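Local coordinates for choline binding protein PCPA (Streptococcus pneumoniae, PDB 4CP6), which is a pneumococcal vaccine antigen of the choline-binding protein group, probably held at the cell surface, and carries a leucine-rich repeat region of unassigned molecular function, at residues F136-E142 with F158-K163; Y94-I100 with F112-K116; T209-V215 with Y241-K246; L141-P147 with L164-S170. All blocks are in the same frame, centred on the assembly; numbering follows the deposited sequence.

Interaction 1. Residues F136-E142 with F158-K163; sequences FDFSELE and FSFSQK
Two turns of the same shape lie one on the other, one repeat apart. Phe136 to Ser139 and Phe158 to Ser161 are both type II beta turns, with Phe138 and Phe160 at positive phi. CA atoms pair as Asp137 with Phe158 (4.8 Å) and Phe138 with Phe160 (4.6 Å). Phe138 N donates to Ser159 O at 2.8 Å. Ser139 OG donates to Ser161 OG, also at 2.8 Å, and accepts from Leu141 N in an ST turn.

The rings fit in steps. Phe136 and Phe158, both m, lie 3° from parallel but slid apart, centroids 5.2 Å apart. Leu141 fills the space beside them, its CD2 3.9 Å from Phe158 CE1 at the ring edge. Phe160 CB sits over the face of the Phe138 ring, 3.8 Å from its centroid. Water 1 donates to Ser139 O (2.8 Å) and Leu141 O (2.7 Å) and accepts from Lys163 N (2.8 Å).

Phenylalanines repeated at the same place in successive coils are consistent with the phenylalanine spine of leucine-rich repeats. The turns follow strands 130-131 and 152-153 and lead to strands 143-146 and 166-169. Phe112 of the preceding repeat stacks on Phe136, and Ile120 of strand 119-122 touches Leu141.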
# COMPACT_ATOMS: atom_id res chain seq x y z
N PHE A 136 5.53 -12.07 -7.18
CA PHE A 136 4.23 -12.73 -7.24
C PHE A 136 3.14 -11.71 -7.50
O PHE A 136 1.99 -11.95 -7.10
CB PHE A 136 3.96 -13.48 -5.92
CG PHE A 136 4.91 -14.62 -5.64
CD1 PHE A 136 4.66 -15.89 -6.14
CD2 PHE A 136 6.08 -14.41 -4.92
CE1 PHE A 136 5.53 -16.95 -5.88
CE2 PHE A 136 6.97 -15.47 -4.66
CZ PHE A 136 6.69 -16.72 -5.17
N ASP A 137 3.44 -10.60 -8.21
CA ASP A 137 2.36 -9.65 -8.42
C ASP A 137 1.30 -10.23 -9.37
O ASP A 137 1.62 -11.01 -10.28
CB ASP A 137 2.83 -8.25 -8.83
CG ASP A 137 3.44 -8.13 -10.21
OD1 ASP A 137 3.91 -9.15 -10.75
OD2 ASP A 137 3.44 -6.99 -10.74
N PHE A 138 0.03 -9.90 -9.12
CA PHE A 138 -1.11 -10.37 -9.93
C PHE A 138 -1.23 -11.90 -9.90
O PHE A 138 -1.88 -12.49 -10.77
CB PHE A 138 -1.02 -9.84 -11.39
CG PHE A 138 -1.07 -8.33 -11.44
CD1 PHE A 138 -2.30 -7.66 -11.43
CD2 PHE A 138 0.10 -7.57 -11.47
CE1 PHE A 138 -2.35 -6.26 -11.48
CE2 PHE A 138 0.04 -6.17 -11.54
CZ PHE A 138 -1.17 -5.53 -11.51
N SER A 139 -0.63 -12.56 -8.89
CA SER A 139 -0.70 -14.01 -8.85
C SER A 139 -2.08 -14.52 -8.38
O SER A 139 -2.88 -13.77 -7.78
CB SER A 139 0.39 -14.59 -7.96
OG SER A 139 -0.00 -14.54 -6.60
N GLU A 140 -2.32 -15.82 -8.62
CA GLU A 140 -3.54 -16.50 -8.16
C GLU A 140 -3.25 -17.31 -6.89
O GLU A 140 -4.04 -18.16 -6.49
CB GLU A 140 -4.07 -17.43 -9.26
CG GLU A 140 -4.38 -16.67 -10.54
CD GLU A 140 -5.15 -17.44 -11.59
OE1 GLU A 140 -5.76 -18.49 -11.27
OE2 GLU A 140 -5.16 -16.98 -12.75
N LEU A 141 -2.12 -17.01 -6.22
CA LEU A 141 -1.73 -17.68 -5.00
C LEU A 141 -2.83 -17.59 -3.94
O LEU A 141 -3.38 -16.51 -3.73
CB LEU A 141 -0.48 -16.96 -4.46
CG LEU A 141 0.36 -17.58 -3.37
CD1 LEU A 141 0.87 -18.97 -3.79
CD2 LEU A 141 1.58 -16.67 -3.13
N GLU A 142 -3.13 -18.71 -3.29
CA GLU A 142 -4.12 -18.71 -2.23
C GLU A 142 -3.49 -18.85 -0.89
O GLU A 142 -4.03 -18.32 0.08
CB GLU A 142 -5.18 -19.79 -2.46
CG GLU A 142 -5.93 -19.50 -3.75
CD GLU A 142 -7.04 -20.46 -4.08
OE1 GLU A 142 -7.18 -21.49 -3.39
OE2 GLU A 142 -7.77 -20.19 -5.07
N PHE A 158 3.72 -9.15 -3.51
CA PHE A 158 2.48 -9.92 -3.61
C PHE A 158 1.32 -9.06 -4.06
O PHE A 158 0.18 -9.51 -4.02
CB PHE A 158 2.13 -10.60 -2.25
CG PHE A 158 3.16 -11.62 -1.84
CD1 PHE A 158 3.09 -12.93 -2.31
CD2 PHE A 158 4.24 -11.27 -1.04
CE1 PHE A 158 4.06 -13.88 -1.96
CE2 PHE A 158 5.22 -12.21 -0.70
CZ PHE A 158 5.13 -13.51 -1.19
N SER A 159 1.60 -7.84 -4.52
CA SER A 159 0.57 -6.89 -4.89
C SER A 159 -0.39 -7.51 -5.89
O SER A 159 0.04 -8.16 -6.87
CB SER A 159 1.21 -5.64 -5.48
OG SER A 159 0.22 -4.68 -5.84
N PHE A 160 -1.68 -7.28 -5.68
CA PHE A 160 -2.74 -7.73 -6.59
C PHE A 160 -2.91 -9.25 -6.62
O PHE A 160 -3.51 -9.79 -7.57
CB PHE A 160 -2.55 -7.14 -8.00
CG PHE A 160 -3.52 -6.02 -8.31
CD1 PHE A 160 -4.88 -6.28 -8.41
CD2 PHE A 160 -3.07 -4.74 -8.54
CE1 PHE A 160 -5.79 -5.24 -8.70
CE2 PHE A 160 -3.97 -3.70 -8.81
CZ PHE A 160 -5.31 -3.97 -8.92
N SER A 161 -2.43 -9.95 -5.58
CA SER A 161 -2.71 -11.38 -5.41
C SER A 161 -4.09 -11.45 -4.73
O SER A 161 -4.20 -11.57 -3.51
CB SER A 161 -1.63 -12.06 -4.57
OG SER A 161 -0.39 -12.07 -5.26
N GLN A 162 -5.13 -11.29 -5.54
CA GLN A 162 -6.49 -11.10 -5.05
C GLN A 162 -7.10 -12.29 -4.34
O GLN A 162 -8.04 -12.08 -3.59
CB GLN A 162 -7.40 -10.63 -6.15
CG GLN A 162 -7.07 -9.20 -6.54
CD GLN A 162 -7.96 -8.70 -7.65
OE1 GLN A 162 -8.23 -9.39 -8.65
NE2 GLN A 162 -8.39 -7.47 -7.52
N LYS A 163 -6.59 -13.51 -4.57
CA LYS A 163 -7.14 -14.70 -3.92
C LYS A 163 -6.29 -15.13 -2.72
O LYS A 163 -6.63 -16.12 -2.07
CB LYS A 163 -7.20 -15.85 -4.96
CG LYS A 163 -8.23 -15.62 -6.11
CD LYS A 163 -9.67 -15.54 -5.59
CE LYS A 163 -10.67 -15.17 -6.66
NZ LYS A 163 -11.96 -14.74 -6.06
O HOH W 1 -4.00 -14.40 -5.33
O HOH W 2 -5.29 -12.43 -8.42

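Interaction 2. Residues Y94-I100 with F112-K116; sequences YPSSITI and FHGSK
In segment 94-100, Tyr94 and Pro95 are extended, Ser96 bends the chain (phi/psi -84/-22), and strand 97-100 follows. Segment 112-116 is loop, with a type II beta turn from Phe112 to Ser115 closed by Ser115 N to Phe112 O at 3.0 Å. Gly114 takes the positive phi of that turn, at 62°, a value that favours glycine. The backbones stay apart. The nearest CA pair, Tyr94 and Lys116, is separated by 6.6 Å, so side chains make most of the contact.

Tyr94 points toward the turn with chi1 t. Its OH lies 2.7 Å from Ser115 OG in a hydroxyl pair, and it is also hydrogen-bonded to the backbone O of Phe81. The ring runs along the start of Lys116, with Tyr94 CE1 3.4 Å from Lys116 N and Tyr94 CD1 3.6 Å from Lys116 CB. On the strand itself, Ile98 and Ile100 point toward the turn, both m at chi1 and t at chi2. Ile98 CD1 meets the edge of the Phe112 ring, 3.9 Å from Phe112 CE2. Ile100 CD1 lies 4.0 Å from Phe112 CZ. Phe112, chi1 m, brings its ring end to these methyl groups and stacks on Phe136 of the next repeat.

Strand 97-100 lies between strands 57-59 and 119-122 in a parallel sheet. Inward strand isoleucines packed on a loop phenylalanine form a hydrophobic core typical of a leucine-rich repeat solenoid.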
# COMPACT_ATOMS: atom_id res chain seq x y z
N TYR A 94 -0.10 -24.12 -17.39
CA TYR A 94 0.57 -23.67 -16.18
C TYR A 94 0.22 -24.63 -15.05
O TYR A 94 -0.92 -25.06 -14.95
CB TYR A 94 0.15 -22.21 -15.83
CG TYR A 94 1.12 -21.55 -14.88
CD1 TYR A 94 1.00 -21.71 -13.50
CD2 TYR A 94 2.20 -20.80 -15.37
CE1 TYR A 94 1.96 -21.20 -12.63
CE2 TYR A 94 3.14 -20.24 -14.50
CZ TYR A 94 3.00 -20.42 -13.13
OH TYR A 94 3.90 -19.88 -12.24
N PRO A 95 1.19 -24.96 -14.17
CA PRO A 95 0.91 -25.89 -13.08
C PRO A 95 -0.07 -25.38 -12.03
O PRO A 95 -0.26 -24.17 -11.88
CB PRO A 95 2.28 -26.16 -12.45
CG PRO A 95 3.19 -25.14 -12.97
CD PRO A 95 2.61 -24.59 -14.23
N SER A 96 -0.65 -26.30 -11.25
CA SER A 96 -1.59 -25.92 -10.19
C SER A 96 -0.85 -25.53 -8.89
O SER A 96 -1.42 -24.86 -8.02
CB SER A 96 -2.50 -27.09 -9.90
OG SER A 96 -1.71 -28.23 -9.61
N SER A 97 0.37 -26.00 -8.74
CA SER A 97 1.22 -25.71 -7.57
C SER A 97 2.65 -25.85 -8.00
O SER A 97 2.93 -26.56 -8.98
CB SER A 97 0.92 -26.67 -6.41
OG SER A 97 1.41 -27.98 -6.69
N ILE A 98 3.57 -25.16 -7.33
CA ILE A 98 4.97 -25.23 -7.65
C ILE A 98 5.72 -25.48 -6.37
O ILE A 98 5.47 -24.78 -5.37
CB ILE A 98 5.52 -23.98 -8.41
CG1 ILE A 98 4.82 -23.83 -9.80
CG2 ILE A 98 7.05 -24.07 -8.55
CD1 ILE A 98 5.12 -22.53 -10.54
N THR A 99 6.62 -26.47 -6.38
CA THR A 99 7.49 -26.80 -5.26
C THR A 99 8.87 -26.23 -5.53
O THR A 99 9.42 -26.42 -6.62
CB THR A 99 7.50 -28.31 -5.01
OG1 THR A 99 6.20 -28.70 -4.58
CG2 THR A 99 8.53 -28.73 -3.97
N ILE A 100 9.41 -25.49 -4.53
CA ILE A 100 10.70 -24.84 -4.64
C ILE A 100 11.72 -25.64 -3.85
O ILE A 100 11.54 -25.82 -2.65
CB ILE A 100 10.58 -23.39 -4.11
CG1 ILE A 100 9.51 -22.62 -4.93
CG2 ILE A 100 11.94 -22.70 -4.10
CD1 ILE A 100 9.38 -21.09 -4.64
N PHE A 112 7.61 -15.02 -10.65
CA PHE A 112 6.32 -15.71 -10.68
C PHE A 112 5.20 -14.73 -10.99
O PHE A 112 4.07 -14.90 -10.54
CB PHE A 112 6.06 -16.42 -9.34
CG PHE A 112 7.00 -17.55 -9.01
CD1 PHE A 112 8.24 -17.30 -8.42
CD2 PHE A 112 6.64 -18.87 -9.24
CE1 PHE A 112 9.09 -18.35 -8.06
CE2 PHE A 112 7.50 -19.91 -8.91
CZ PHE A 112 8.72 -19.65 -8.34
N HIS A 113 5.49 -13.68 -11.81
CA HIS A 113 4.45 -12.71 -12.12
C HIS A 113 3.19 -13.42 -12.65
O HIS A 113 3.31 -14.24 -13.58
CB HIS A 113 4.94 -11.68 -13.17
CG HIS A 113 3.79 -10.97 -13.80
ND1 HIS A 113 3.26 -9.84 -13.23
CD2 HIS A 113 3.01 -11.33 -14.85
CE1 HIS A 113 2.19 -9.53 -13.96
NE2 HIS A 113 2.03 -10.39 -14.96
N GLY A 114 2.02 -13.05 -12.16
CA GLY A 114 0.75 -13.59 -12.63
C GLY A 114 0.57 -15.08 -12.45
O GLY A 114 -0.39 -15.65 -13.00
N SER A 115 1.45 -15.73 -11.68
CA SER A 115 1.40 -17.18 -11.50
C SER A 115 0.01 -17.72 -11.24
O SER A 115 -0.69 -17.22 -10.38
CB SER A 115 2.34 -17.61 -10.38
OG SER A 115 2.31 -19.02 -10.18
N LYS A 116 -0.36 -18.80 -11.94
CA LYS A 116 -1.65 -19.43 -11.70
C LYS A 116 -1.56 -20.52 -10.62
O LYS A 116 -2.58 -21.14 -10.31
CB LYS A 116 -2.17 -20.04 -12.99
CG LYS A 116 -2.59 -18.97 -13.99
CD LYS A 116 -3.14 -19.63 -15.24
CE LYS A 116 -4.43 -20.37 -15.02
NZ LYS A 116 -4.99 -20.87 -16.31

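Interaction 3. Residues T209-V215 with Y241-K246; sequences TTSLKHV and YYPSQK
Segment 209-215 is loop that becomes a weakly bonded strand near His214. Segment 241-246 leaves strand 238-241 and ends in a type I beta turn, Pro243 to Lys246. CA pairs are Thr210 with Ser244 (5.9 Å), Leu212 with Pro243 (5.2 Å) and Lys213 with Gln245 (4.6 Å).

Tyr241, chi1 t, points toward the first segment. Leu212 CD1 lies 3.8 Å from Tyr241 CE2, and Val215 CG2 sits at the ring edge, 4.1 Å from Tyr241 CD2. Tyr241 OH is 2.7 Å from each of waters 3 and 4. Water 3 also lies 2.7 Å from Thr209 O. Water 4 accepts from Leu212 N at 2.9 Å and donates to Ser244 OG at 2.8 Å. Phe206 stacks on the Tyr241 ring.

Pro243 points toward the first segment and packs against its backbone. Its CB is 3.3 Å from Leu212 O, and its CG is 3.8 Å from His214 CA. Ser244, chi1 p, brings OG 3.2 Å from Thr210 C. Gln245 N then donates to Leu212 O at 2.8 Å, backbone to backbone. Gln245 CB meets Lys213 CG at 3.8 Å. Lys246 N closes the turn on Pro243 O at 3.2 Å, and its side chain leads away to a salt bridge with Asp248.

Coil-on-coil stacking is typical of leucine-rich repeats. Here the coils stack although antiparallel strands 224-227, 230-233 and 238-241 intervene along the chain.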
# COMPACT_ATOMS: atom_id res chain seq x y z
N THR A 209 -5.65 -2.41 -0.17
CA THR A 209 -6.11 -3.69 0.34
C THR A 209 -7.45 -3.50 1.10
O THR A 209 -7.65 -2.50 1.78
CB THR A 209 -5.01 -4.33 1.18
OG1 THR A 209 -4.03 -4.75 0.23
CG2 THR A 209 -5.49 -5.55 1.97
N THR A 210 -8.38 -4.47 0.93
CA THR A 210 -9.74 -4.31 1.42
C THR A 210 -10.19 -5.40 2.38
O THR A 210 -11.36 -5.41 2.76
CB THR A 210 -10.69 -4.32 0.21
OG1 THR A 210 -10.49 -5.52 -0.54
CG2 THR A 210 -10.51 -3.10 -0.69
N SER A 211 -9.28 -6.30 2.77
CA SER A 211 -9.64 -7.51 3.49
C SER A 211 -9.17 -7.66 4.92
O SER A 211 -9.69 -8.52 5.65
CB SER A 211 -9.11 -8.69 2.68
OG SER A 211 -7.72 -8.54 2.42
N LEU A 212 -8.14 -6.90 5.32
CA LEU A 212 -7.55 -7.14 6.65
C LEU A 212 -8.44 -6.75 7.80
O LEU A 212 -8.98 -5.64 7.81
CB LEU A 212 -6.19 -6.44 6.77
CG LEU A 212 -5.09 -7.06 5.92
CD1 LEU A 212 -3.94 -6.06 5.67
CD2 LEU A 212 -4.54 -8.32 6.58
N LYS A 213 -8.54 -7.65 8.80
CA LYS A 213 -9.26 -7.34 10.04
C LYS A 213 -8.28 -6.99 11.15
O LYS A 213 -8.61 -6.21 12.05
CB LYS A 213 -10.10 -8.56 10.46
CG LYS A 213 -11.25 -8.85 9.51
CD LYS A 213 -12.01 -10.13 9.91
CE LYS A 213 -13.15 -10.35 8.93
NZ LYS A 213 -13.92 -11.59 9.26
N HIS A 214 -7.07 -7.56 11.09
CA HIS A 214 -6.07 -7.29 12.12
C HIS A 214 -4.69 -7.64 11.59
O HIS A 214 -4.51 -8.57 10.81
CB HIS A 214 -6.38 -7.99 13.49
CG HIS A 214 -6.49 -9.48 13.44
ND1 HIS A 214 -7.69 -10.11 13.14
CD2 HIS A 214 -5.56 -10.43 13.74
CE1 HIS A 214 -7.44 -11.42 13.21
NE2 HIS A 214 -6.18 -11.66 13.57
N VAL A 215 -3.73 -6.81 11.98
CA VAL A 215 -2.31 -7.03 11.69
C VAL A 215 -1.68 -7.23 13.07
O VAL A 215 -1.74 -6.33 13.91
CB VAL A 215 -1.65 -5.86 10.92
CG1 VAL A 215 -0.15 -6.13 10.74
CG2 VAL A 215 -2.33 -5.64 9.55
N TYR A 241 -0.91 1.43 10.07
CA TYR A 241 -2.05 0.88 9.34
C TYR A 241 -3.17 0.49 10.24
O TYR A 241 -2.97 -0.30 11.18
CB TYR A 241 -1.62 -0.30 8.45
CG TYR A 241 -2.76 -0.78 7.58
CD1 TYR A 241 -3.36 0.07 6.65
CD2 TYR A 241 -3.28 -2.07 7.71
CE1 TYR A 241 -4.44 -0.35 5.87
CE2 TYR A 241 -4.32 -2.51 6.91
CZ TYR A 241 -4.92 -1.65 6.00
OH TYR A 241 -6.00 -2.06 5.26
N TYR A 242 -4.39 1.02 9.93
CA TYR A 242 -5.61 0.66 10.63
C TYR A 242 -6.34 -0.29 9.68
O TYR A 242 -6.76 0.12 8.58
CB TYR A 242 -6.42 1.92 10.86
CG TYR A 242 -7.62 1.68 11.75
CD1 TYR A 242 -8.81 1.18 11.23
CD2 TYR A 242 -7.60 2.04 13.10
CE1 TYR A 242 -9.94 1.00 12.04
CE2 TYR A 242 -8.72 1.87 13.91
CZ TYR A 242 -9.87 1.34 13.38
OH TYR A 242 -10.99 1.22 14.18
N PRO A 243 -6.51 -1.58 10.04
CA PRO A 243 -7.13 -2.53 9.09
C PRO A 243 -8.47 -2.09 8.57
O PRO A 243 -9.31 -1.69 9.36
CB PRO A 243 -7.20 -3.84 9.88
CG PRO A 243 -6.03 -3.72 10.84
CD PRO A 243 -6.04 -2.26 11.26
N SER A 244 -8.69 -2.17 7.24
CA SER A 244 -9.92 -1.67 6.65
C SER A 244 -11.15 -2.37 7.19
O SER A 244 -12.24 -1.77 7.19
CB SER A 244 -9.89 -1.76 5.12
OG SER A 244 -9.94 -3.10 4.65
N GLN A 245 -10.99 -3.65 7.62
CA GLN A 245 -12.17 -4.43 8.06
C GLN A 245 -12.27 -4.54 9.57
O GLN A 245 -13.13 -5.28 10.06
CB GLN A 245 -12.24 -5.82 7.38
CG GLN A 245 -12.12 -5.77 5.87
CD GLN A 245 -13.05 -4.77 5.24
OE1 GLN A 245 -12.64 -3.65 4.84
NE2 GLN A 245 -14.31 -5.13 5.13
N LYS A 246 -11.47 -3.78 10.32
CA LYS A 246 -11.58 -3.70 11.79
C LYS A 246 -12.95 -3.01 12.05
O LYS A 246 -13.21 -1.94 11.52
CB LYS A 246 -10.40 -2.91 12.34
CG LYS A 246 -10.55 -2.59 13.82
CD LYS A 246 -9.27 -2.02 14.39
CE LYS A 246 -9.44 -1.35 15.74
NZ LYS A 246 -9.81 -2.30 16.80
O HOH W 3 -6.31 -0.54 3.09
O HOH W 4 -7.42 -4.27 4.46

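Interaction 4. Residues L141-P147 with L164-S170; sequences LEEIELP and LKKLTFS
This is a step of the parallel sheet of a leucine-rich repeat solenoid. Strands 143-146 and 166-169 run 9° from parallel, with axes 4.5 Å apart. Glu143 pairs with Lys166, Ile144 with Leu167, Glu145 with Thr168 and Leu146 with Phe169.

Glu142 O accepts twice, from Lys165 N at 2.8 Å and Lys166 N at 3.2 Å. Ile144 N donates to Lys166 O at 3.1 Å, and Ile144 O accepts from Thr168 N at 3.1 Å. Leu146 N donates to Thr168 O at 2.8 Å, and Leu146 O accepts from Ser170 N at 2.9 Å. The Glu143 carbonyl turns to the preceding strand and accepts from Thr119 OG1.

Ile144, Leu146, Leu167 and Phe169 share the apolar face. Ile144 CG2 meets Leu167 CD1 at 3.8 Å, and Leu146 CD1 meets Phe169 CE1 at 3.7 Å. Leu192 of strand 191-194 touches Leu167 and Phe169.

Glu143, Glu145, Lys166 and Thr168 line the polar face. Glu143 OE2 and Lys165 NZ, 4.3 Å apart, are too far for a salt bridge. Water 6 lies 2.7 Å from Thr168 OG1 and donates weakly to Glu145 OE1 at 2.8 Å. Ser170 OG lies 2.9 Å from Glu145 OE2 and 3.2 Å from Leu146 O.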
# COMPACT_ATOMS: atom_id res chain seq x y z
N LEU A 141 -2.12 -17.01 -6.22
CA LEU A 141 -1.73 -17.68 -5.00
C LEU A 141 -2.83 -17.59 -3.94
O LEU A 141 -3.38 -16.51 -3.73
CB LEU A 141 -0.48 -16.96 -4.46
CG LEU A 141 0.36 -17.58 -3.37
CD1 LEU A 141 0.87 -18.97 -3.79
CD2 LEU A 141 1.58 -16.67 -3.13
N GLU A 142 -3.13 -18.71 -3.29
CA GLU A 142 -4.12 -18.71 -2.23
C GLU A 142 -3.49 -18.85 -0.89
O GLU A 142 -4.03 -18.32 0.08
CB GLU A 142 -5.18 -19.79 -2.46
CG GLU A 142 -5.93 -19.50 -3.75
CD GLU A 142 -7.04 -20.46 -4.08
OE1 GLU A 142 -7.18 -21.49 -3.39
OE2 GLU A 142 -7.77 -20.19 -5.07
N GLU A 143 -2.40 -19.61 -0.80
CA GLU A 143 -1.72 -19.87 0.47
C GLU A 143 -0.23 -20.01 0.26
O GLU A 143 0.21 -20.65 -0.70
CB GLU A 143 -2.20 -21.23 1.06
CG GLU A 143 -3.60 -21.20 1.66
CD GLU A 143 -3.98 -22.39 2.53
OE1 GLU A 143 -3.17 -23.34 2.63
OE2 GLU A 143 -5.09 -22.36 3.11
N ILE A 144 0.56 -19.46 1.20
CA ILE A 144 2.01 -19.62 1.17
C ILE A 144 2.55 -19.46 2.57
O ILE A 144 2.10 -18.58 3.33
CB ILE A 144 2.70 -18.62 0.17
CG1 ILE A 144 4.19 -19.00 -0.11
CG2 ILE A 144 2.59 -17.15 0.66
CD1 ILE A 144 4.87 -18.18 -1.24
N GLU A 145 3.50 -20.32 2.93
CA GLU A 145 4.20 -20.24 4.20
C GLU A 145 5.65 -19.95 3.84
O GLU A 145 6.32 -20.80 3.22
CB GLU A 145 4.11 -21.55 4.98
CG GLU A 145 4.83 -21.47 6.31
CD GLU A 145 4.65 -22.64 7.26
OE1 GLU A 145 3.66 -23.40 7.12
OE2 GLU A 145 5.46 -22.75 8.20
N LEU A 146 6.14 -18.72 4.16
CA LEU A 146 7.48 -18.31 3.79
C LEU A 146 8.51 -18.89 4.72
O LEU A 146 8.26 -18.94 5.93
CB LEU A 146 7.57 -16.78 3.65
CG LEU A 146 6.68 -16.25 2.52
CD1 LEU A 146 6.54 -14.74 2.56
CD2 LEU A 146 7.21 -16.67 1.14
N PRO A 147 9.65 -19.37 4.20
CA PRO A 147 10.60 -20.10 5.06
C PRO A 147 11.35 -19.19 5.99
O PRO A 147 11.45 -17.99 5.75
CB PRO A 147 11.55 -20.76 4.05
CG PRO A 147 11.51 -19.83 2.85
CD PRO A 147 10.06 -19.40 2.78
N LEU A 164 -5.21 -14.40 -2.42
CA LEU A 164 -4.32 -14.78 -1.31
C LEU A 164 -5.09 -14.70 0.01
O LEU A 164 -5.59 -13.64 0.39
CB LEU A 164 -3.07 -13.88 -1.31
CG LEU A 164 -2.04 -14.15 -0.23
CD1 LEU A 164 -1.44 -15.59 -0.33
CD2 LEU A 164 -0.97 -13.09 -0.26
N LYS A 165 -5.26 -15.86 0.67
CA LYS A 165 -6.04 -15.92 1.90
C LYS A 165 -5.20 -16.24 3.13
O LYS A 165 -5.63 -15.93 4.24
CB LYS A 165 -7.28 -16.85 1.78
CG LYS A 165 -7.01 -18.34 1.61
CD LYS A 165 -8.28 -19.14 1.95
CE LYS A 165 -8.00 -20.60 2.23
NZ LYS A 165 -9.22 -21.31 2.71
N LYS A 166 -4.05 -16.87 2.96
CA LYS A 166 -3.19 -17.19 4.09
C LYS A 166 -1.75 -16.93 3.72
O LYS A 166 -1.27 -17.48 2.74
CB LYS A 166 -3.41 -18.64 4.56
CG LYS A 166 -2.69 -18.97 5.87
CD LYS A 166 -3.10 -20.35 6.38
CE LYS A 166 -2.11 -20.90 7.38
NZ LYS A 166 -2.56 -22.21 7.92
N LEU A 167 -1.08 -16.07 4.48
CA LEU A 167 0.32 -15.76 4.25
C LEU A 167 0.95 -15.81 5.61
O LEU A 167 0.61 -14.99 6.47
CB LEU A 167 0.54 -14.39 3.59
CG LEU A 167 2.03 -14.22 3.07
CD1 LEU A 167 2.10 -13.57 1.71
CD2 LEU A 167 2.88 -13.45 4.05
N THR A 168 1.81 -16.80 5.84
CA THR A 168 2.44 -16.99 7.14
C THR A 168 3.95 -17.13 6.98
O THR A 168 4.46 -17.27 5.86
CB THR A 168 1.90 -18.23 7.83
OG1 THR A 168 2.14 -19.37 7.00
CG2 THR A 168 0.41 -18.14 8.15
N PHE A 169 4.66 -17.07 8.10
CA PHE A 169 6.11 -17.14 8.15
C PHE A 169 6.48 -18.25 9.09
O PHE A 169 5.97 -18.29 10.22
CB PHE A 169 6.69 -15.79 8.65
CG PHE A 169 6.19 -14.60 7.86
CD1 PHE A 169 6.79 -14.24 6.66
CD2 PHE A 169 5.09 -13.89 8.29
CE1 PHE A 169 6.30 -13.15 5.92
CE2 PHE A 169 4.60 -12.81 7.55
CZ PHE A 169 5.21 -12.44 6.38
N SER A 170 7.32 -19.17 8.62
CA SER A 170 7.79 -20.30 9.42
C SER A 170 8.44 -19.81 10.72
O SER A 170 8.89 -18.64 10.82
CB SER A 170 8.78 -21.11 8.61
OG SER A 170 8.10 -21.70 7.51
O HOH W 5 0.33 -20.04 5.08
O HOH W 6 1.90 -21.65 8.43
O HOH W 7 9.70 -17.51 8.34

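Overall arrangement
Interaction 2 comes first along the chain. Interactions 1 and 4 follow and cross, sharing Leu141 and Glu142: they join the same two coils, interaction 1 through the turns and interaction 4 through the strands. Their centres are about 11 Å apart. Interaction 1 also touches interaction 2, its centre again about 11 Å away, through Asp137 and His113, and Phe136 and Phe112. Interactions 2 and 4 reach the same parallel sheet, with centres about 14 Å apart. Interaction 3 is last. Its centre is about 17 Å from that of interaction 1. Interactions 1, 2 and 4 form a connected run of neighbouring coils; interaction 3, which touches none of them, repeats the coil-on-coil packing further along.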